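Putative platelet activating factor (Streptococcus pneumoniae, PDB 2HSJ) is of unknown function but probably acts as an esterase or acylhydrolase of the GDSL/SGNH hydrolase family. Local coordinates at residues 40-45 with 92-96; 87-91 with 209-214. The contacts are given in a common frame with arbitrary orientation. Numbering follows the deposited sequence.

Contact 1 of 2, residues 40-45 with 92-96; sequences IGDSIV and LIGTN
Segments 40-45 and 92-96 leave the C-terminal ends of neighbouring parallel strands, and each runs into a helix. Ile40 is extended (phi/psi -122/141). Its O accepts from Leu92 N at 3.0 Å, while its side chain leads away. Gly41 forms a parallel bridge with Leu92, CA to CA 4.8 Å. Its CA also makes a CH-O contact with Leu92 O at 3.1 Å. At phi/psi 157/-147 a CB would strike Leu92 O and also the carbonyl O of Ile40. Asp42 N donates to Leu92 O at 3.2 Å. Asp42 is the N-cap of helix 43-46: with chi1 at 57° (p), OD1 accepts from Ile44 N at 3.2 Å. Asp42 OD2 lies 3.4 Å from Thr95 CG2. It accepts from two waters. One, 2.7 Å from Asp42 OD2, accepts from Gly94 N (2.9 Å) and Asn96 N (3.0 Å). The other, 2.8 Å from Asp42 OD2, accepts from Thr95 N (2.9 Å). Gly94, at phi/psi 131/-25, is the N-cap of helix 95-99. Gly41-Asp42-Ser43 is the GDS motif of SGNH hydrolases, and Gly94 to Asn96 begin the GxND block. By family, Ser43 is probably the nucleophile, with His196 against it, and Asn96 probably contributes to the oxyanion hole, as does Gly67, whose N donates to Ser43 OG. Asn96 ND2 lies 3.6 Å from Asp42 CB and bonds Tyr68 O; OD1 accepts from Arg148. Ile44 CG2 meets Leu92 CD2 at 3.7 Å. Val45 (chi1 t) sets CG2 3.8 Å from Leu92 CB.

Contact 2 of 2, residues 87-91 with 209-214; sequences DKIFL and LKDYLY
In the three-layer alpha/beta/alpha fold of the SGNH hydrolases, the C-terminal tail packs on one face of the central parallel sheet. Here it meets strand 88-92. Lys88 and Phe90 point toward the tail; Ile89 and Leu91 project from the other face of the sheet. The backbones stay apart, with a nearest CA pair of 7.6 Å, Lys88 to Leu213. Leu209 ends helix 199-209. Its side chain (chi1 m, chi2 t) places CD2 4.0 Å from Phe90 CE2, at the ring edge. The chain then tightens into a 3-10 turn, residues 211-213. Tyr212 N donates to Leu209 O at 2.9 Å, and Leu213 N to Lys210 O at 3.0 Å. Lys210 and Asp211 face elsewhere and pack on Leu124 of a second subunit. Tyr212 offers its backbone and CB. Tyr212 O lies 3.5 Å from Phe90 CZ, near the ring plane, and Tyr212 CB 3.9 Å from Phe90 CZ. Its ring leads away, to Pro174, Glu171 and Val173. Leu213 starts away from the strand, but chi1 m and chi2 t bring CD2 back to 3.8 Å from Phe90 CZ. The Phe90 ring also stacks with Phe39. Leu213 O accepts from Lys88 NZ at 3.2 Å and also from Lys58. Tyr214 is the last residue and carries the C-terminal carboxylate. Lys88 stretches out (chi1 m, chi2 and chi3 t) and bends at chi4 (69°, p), which sets Lys88 NZ 2.9 Å from Tyr214 OXT in a salt bridge with a weak hydrogen bond.

How the contacts relate
Both contacts reach the same parallel sheet and share strand 88-92; contact 1 adds the neighbouring strand 37-41, contact 2 the C-terminal tail. Both are buried. Contact 1 lies at the heart of the chain, its centre about 2 Å from the chain centre. Contact 2, about 13 Å from that centre, is nearer the outside, beside a second subunit. They meet where Ile40 N lies 2.8 Å from Phe90 O, a probable hydrogen bond. Contact 1 joins strand ends through backbone hydrogen bonds, waters held by Asp42 and the apolar side chain of Leu92, at the presumed active site. Contact 2 joins sheet to tail by side chains; Asp87 bridges to Lys58 of the second subunit.

Contact 1 of 2, residues 40-45 with 92-96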
loop_
_atom_site.group_PDB
_atom_site.type_symbol
_atom_site.label_atom_id
_atom_site.label_comp_id
_atom_site.label_asym_id
_atom_site.label_seq_id
_atom_site.Cartn_x
_atom_site.Cartn_y
_atom_site.Cartn_z
ATOM N N ILE D 40 7.823 7.858 16.324
ATOM C CA ILE D 40 7.398 8.996 17.146
ATOM C C ILE D 40 8.588 9.487 17.963
ATOM O O ILE D 40 9.398 8.705 18.469
ATOM C CB ILE D 40 6.225 8.570 18.109
ATOM C CG1 ILE D 40 5.031 8.098 17.273
ATOM C CG2 ILE D 40 5.847 9.694 19.071
ATOM C CD1 ILE D 40 3.925 7.535 18.145
ATOM N N GLY D 41 8.690 10.795 18.101
ATOM C CA GLY D 41 9.745 11.348 18.955
ATOM C C GLY D 41 10.122 12.758 18.623
ATOM O O GLY D 41 9.273 13.532 18.178
ATOM N N ASP D 42 11.396 13.077 18.827
ATOM C CA ASP D 42 11.845 14.477 18.790
ATOM C C ASP D 42 12.506 14.841 17.460
ATOM O O ASP D 42 12.140 14.283 16.416
ATOM C CB ASP D 42 12.778 14.734 20.001
ATOM C CG ASP D 42 13.988 13.788 20.045
ATOM O OD1 ASP D 42 14.354 13.216 18.979
ATOM O OD2 ASP D 42 14.600 13.620 21.146
ATOM N N SER D 43 13.452 15.774 17.453
ATOM C CA SER D 43 14.050 16.232 16.185
ATOM C C SER D 43 14.693 15.089 15.403
ATOM O O SER D 43 14.677 15.084 14.193
ATOM C CB SER D 43 15.146 17.277 16.452
ATOM O OG SER D 43 14.675 18.284 17.308
ATOM N N ILE D 44 15.368 14.184 16.100
ATOM C CA ILE D 44 16.060 13.098 15.419
ATOM C C ILE D 44 15.067 12.278 14.590
ATOM O O ILE D 44 15.394 11.804 13.510
ATOM C CB ILE D 44 16.826 12.199 16.419
ATOM C CG1 ILE D 44 17.719 13.037 17.325
ATOM C CG2 ILE D 44 17.593 11.074 15.694
ATOM C CD1 ILE D 44 18.772 13.724 16.624
ATOM N N VAL D 45 13.858 12.092 15.111
ATOM C CA VAL D 45 12.791 11.448 14.328
ATOM C C VAL D 45 12.289 12.358 13.207
ATOM O O VAL D 45 12.196 11.916 12.061
ATOM C CB VAL D 45 11.616 11.029 15.241
ATOM C CG1 VAL D 45 10.530 10.341 14.404
ATOM C CG2 VAL D 45 12.140 10.104 16.369
ATOM N N LEU D 92 11.614 7.482 20.122
ATOM C CA LEU D 92 12.931 8.036 20.415
ATOM C C LEU D 92 12.692 9.409 21.009
ATOM O O LEU D 92 12.354 10.379 20.307
ATOM C CB LEU D 92 13.839 8.158 19.164
ATOM C CG LEU D 92 15.212 8.788 19.444
ATOM C CD1 LEU D 92 15.994 8.032 20.566
ATOM C CD2 LEU D 92 15.991 8.789 18.154
ATOM N N ILE D 93 12.883 9.511 22.317
ATOM C CA ILE D 93 12.605 10.757 23.003
ATOM C C ILE D 93 13.325 10.766 24.326
ATOM O O ILE D 93 13.604 9.699 24.891
ATOM C CB ILE D 93 11.059 10.968 23.172
ATOM C CG1 ILE D 93 10.740 12.445 23.496
ATOM C CG2 ILE D 93 10.466 9.946 24.165
ATOM C CD1 ILE D 93 9.328 12.818 23.201
ATOM N N GLY D 94 13.641 11.981 24.791
ATOM C CA GLY D 94 14.240 12.163 26.097
ATOM C C GLY D 94 15.456 13.053 26.068
ATOM O O GLY D 94 15.760 13.657 27.097
ATOM N N THR D 95 16.155 13.166 24.931
ATOM C CA THR D 95 17.379 13.991 24.921
ATOM C C THR D 95 17.069 15.435 25.283
ATOM O O THR D 95 17.908 16.112 25.867
ATOM C CB THR D 95 18.212 13.870 23.620
ATOM O OG1 THR D 95 19.558 14.338 23.865
ATOM C CG2 THR D 95 17.590 14.648 22.454
ATOM N N ASN D 96 15.861 15.888 24.945
ATOM C CA ASN D 96 15.484 17.263 25.236
ATOM C C ASN D 96 15.005 17.422 26.662
ATOM O O ASN D 96 15.176 18.503 27.252
ATOM C CB ASN D 96 14.497 17.801 24.206
ATOM C CG ASN D 96 15.104 17.828 22.818
ATOM O OD1 ASN D 96 16.301 18.064 22.658
ATOM N ND2 ASN D 96 14.302 17.512 21.810
HETATM O O HOH W 1 13.674 14.570 23.464
HETATM O O HOH W 2 15.947 11.601 22.541
#

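Contact 2 of 2, residues 87-91 with 209-214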
loop_
_atom_site.group_PDB
_atom_site.type_symbol
_atom_site.label_atom_id
_atom_site.label_comp_id
_atom_site.label_asym_id
_atom_site.label_seq_id
_atom_site.Cartn_x
_atom_site.Cartn_y
_atom_site.Cartn_z
ATOM N N ASP D 87 1.667 -2.235 13.472
ATOM C CA ASP D 87 2.410 -3.328 14.099
ATOM C C ASP D 87 3.301 -2.827 15.234
ATOM O O ASP D 87 3.387 -3.467 16.293
ATOM C CB ASP D 87 3.268 -4.050 13.042
ATOM C CG ASP D 87 2.482 -5.084 12.254
ATOM O OD1 ASP D 87 1.237 -5.208 12.466
ATOM O OD2 ASP D 87 3.114 -5.804 11.438
ATOM N N LYS D 88 3.990 -1.707 15.003
ATOM C CA LYS D 88 4.990 -1.240 15.940
ATOM C C LYS D 88 5.019 0.263 15.944
ATOM O O LYS D 88 4.781 0.921 14.917
ATOM C CB LYS D 88 6.403 -1.737 15.557
ATOM C CG LYS D 88 6.540 -3.250 15.503
ATOM C CD LYS D 88 7.935 -3.622 15.076
ATOM C CE LYS D 88 8.125 -5.122 15.081
ATOM N NZ LYS D 88 7.336 -5.744 14.012
ATOM N N ILE D 89 5.333 0.792 17.117
ATOM C CA ILE D 89 5.662 2.200 17.309
ATOM C C ILE D 89 7.099 2.260 17.778
ATOM O O ILE D 89 7.452 1.608 18.751
ATOM C CB ILE D 89 4.759 2.829 18.396
ATOM C CG1 ILE D 89 3.319 2.920 17.889
ATOM C CG2 ILE D 89 5.285 4.218 18.836
ATOM C CD1 ILE D 89 2.267 3.034 19.029
ATOM N N PHE D 90 7.932 3.007 17.059
ATOM C CA PHE D 90 9.306 3.269 17.506
ATOM C C PHE D 90 9.286 4.611 18.192
ATOM O O PHE D 90 8.804 5.591 17.620
ATOM C CB PHE D 90 10.266 3.310 16.326
ATOM C CG PHE D 90 10.711 1.960 15.865
ATOM C CD1 PHE D 90 9.805 0.963 15.535
ATOM C CD2 PHE D 90 12.071 1.678 15.799
ATOM C CE1 PHE D 90 10.251 -0.279 15.118
ATOM C CE2 PHE D 90 12.524 0.439 15.394
ATOM C CZ PHE D 90 11.617 -0.545 15.053
ATOM N N LEU D 91 9.817 4.663 19.407
ATOM C CA LEU D 91 9.799 5.867 20.199
ATOM C C LEU D 91 11.235 6.274 20.553
ATOM O O LEU D 91 11.961 5.537 21.228
ATOM C CB LEU D 91 8.984 5.609 21.462
ATOM C CG LEU D 91 8.851 6.778 22.400
ATOM C CD1 LEU D 91 8.300 8.000 21.676
ATOM C CD2 LEU D 91 7.945 6.336 23.571
ATOM N N LEU D 209 18.727 -0.617 13.634
ATOM C CA LEU D 209 17.270 -0.777 13.880
ATOM C C LEU D 209 16.578 -1.807 12.997
ATOM O O LEU D 209 15.468 -2.234 13.322
ATOM C CB LEU D 209 16.517 0.554 13.686
ATOM C CG LEU D 209 16.816 1.641 14.709
ATOM C CD1 LEU D 209 16.104 2.937 14.299
ATOM C CD2 LEU D 209 16.388 1.202 16.117
ATOM N N LYS D 210 17.191 -2.178 11.879
ATOM C CA LYS D 210 16.469 -2.934 10.859
ATOM C C LYS D 210 15.759 -4.193 11.372
ATOM O O LYS D 210 14.587 -4.418 11.072
ATOM C CB LYS D 210 17.406 -3.285 9.698
ATOM C CG LYS D 210 16.706 -4.131 8.629
ATOM C CD LYS D 210 17.637 -4.487 7.495
ATOM C CE LYS D 210 16.860 -4.796 6.201
ATOM N NZ LYS D 210 15.538 -5.410 6.478
ATOM N N ASP D 211 16.462 -5.007 12.154
ATOM C CA ASP D 211 15.889 -6.256 12.645
ATOM C C ASP D 211 14.688 -6.025 13.528
ATOM O O ASP D 211 13.794 -6.889 13.616
ATOM C CB ASP D 211 16.916 -7.082 13.415
ATOM C CG ASP D 211 17.883 -7.827 12.499
ATOM O OD1 ASP D 211 17.913 -7.589 11.265
ATOM O OD2 ASP D 211 18.645 -8.661 13.030
ATOM N N TYR D 212 14.666 -4.873 14.203
ATOM C CA TYR D 212 13.582 -4.538 15.127
ATOM C C TYR D 212 12.317 -4.122 14.402
ATOM O O TYR D 212 11.255 -4.013 15.026
ATOM C CB TYR D 212 13.997 -3.424 16.115
ATOM C CG TYR D 212 15.104 -3.813 17.043
ATOM C CD1 TYR D 212 14.811 -4.397 18.281
ATOM C CD2 TYR D 212 16.438 -3.609 16.694
ATOM C CE1 TYR D 212 15.830 -4.760 19.157
ATOM C CE2 TYR D 212 17.468 -3.978 17.571
ATOM C CZ TYR D 212 17.144 -4.553 18.798
ATOM O OH TYR D 212 18.162 -4.921 19.681
ATOM N N LEU D 213 12.422 -3.884 13.091
ATOM C CA LEU D 213 11.242 -3.574 12.279
ATOM C C LEU D 213 10.316 -4.783 12.068
ATOM O O LEU D 213 9.151 -4.606 11.652
ATOM C CB LEU D 213 11.663 -3.059 10.905
ATOM C CG LEU D 213 12.349 -1.698 10.893
ATOM C CD1 LEU D 213 12.875 -1.483 9.489
ATOM C CD2 LEU D 213 11.409 -0.591 11.286
ATOM N N TYR D 214 10.824 -5.991 12.343
ATOM C CA TYR D 214 10.091 -7.222 12.101
ATOM C C TYR D 214 9.721 -7.925 13.407
ATOM O O TYR D 214 10.563 -8.147 14.247
ATOM C CB TYR D 214 10.900 -8.144 11.167
ATOM C CG TYR D 214 10.917 -7.607 9.759
ATOM C CD1 TYR D 214 9.964 -8.027 8.827
ATOM C CD2 TYR D 214 11.874 -6.677 9.357
ATOM C CE1 TYR D 214 9.956 -7.532 7.555
ATOM C CE2 TYR D 214 11.863 -6.163 8.069
ATOM C CZ TYR D 214 10.899 -6.590 7.187
ATOM O OH TYR D 214 10.880 -6.126 5.897
ATOM O OXT TYR D 214 8.561 -8.294 13.640
#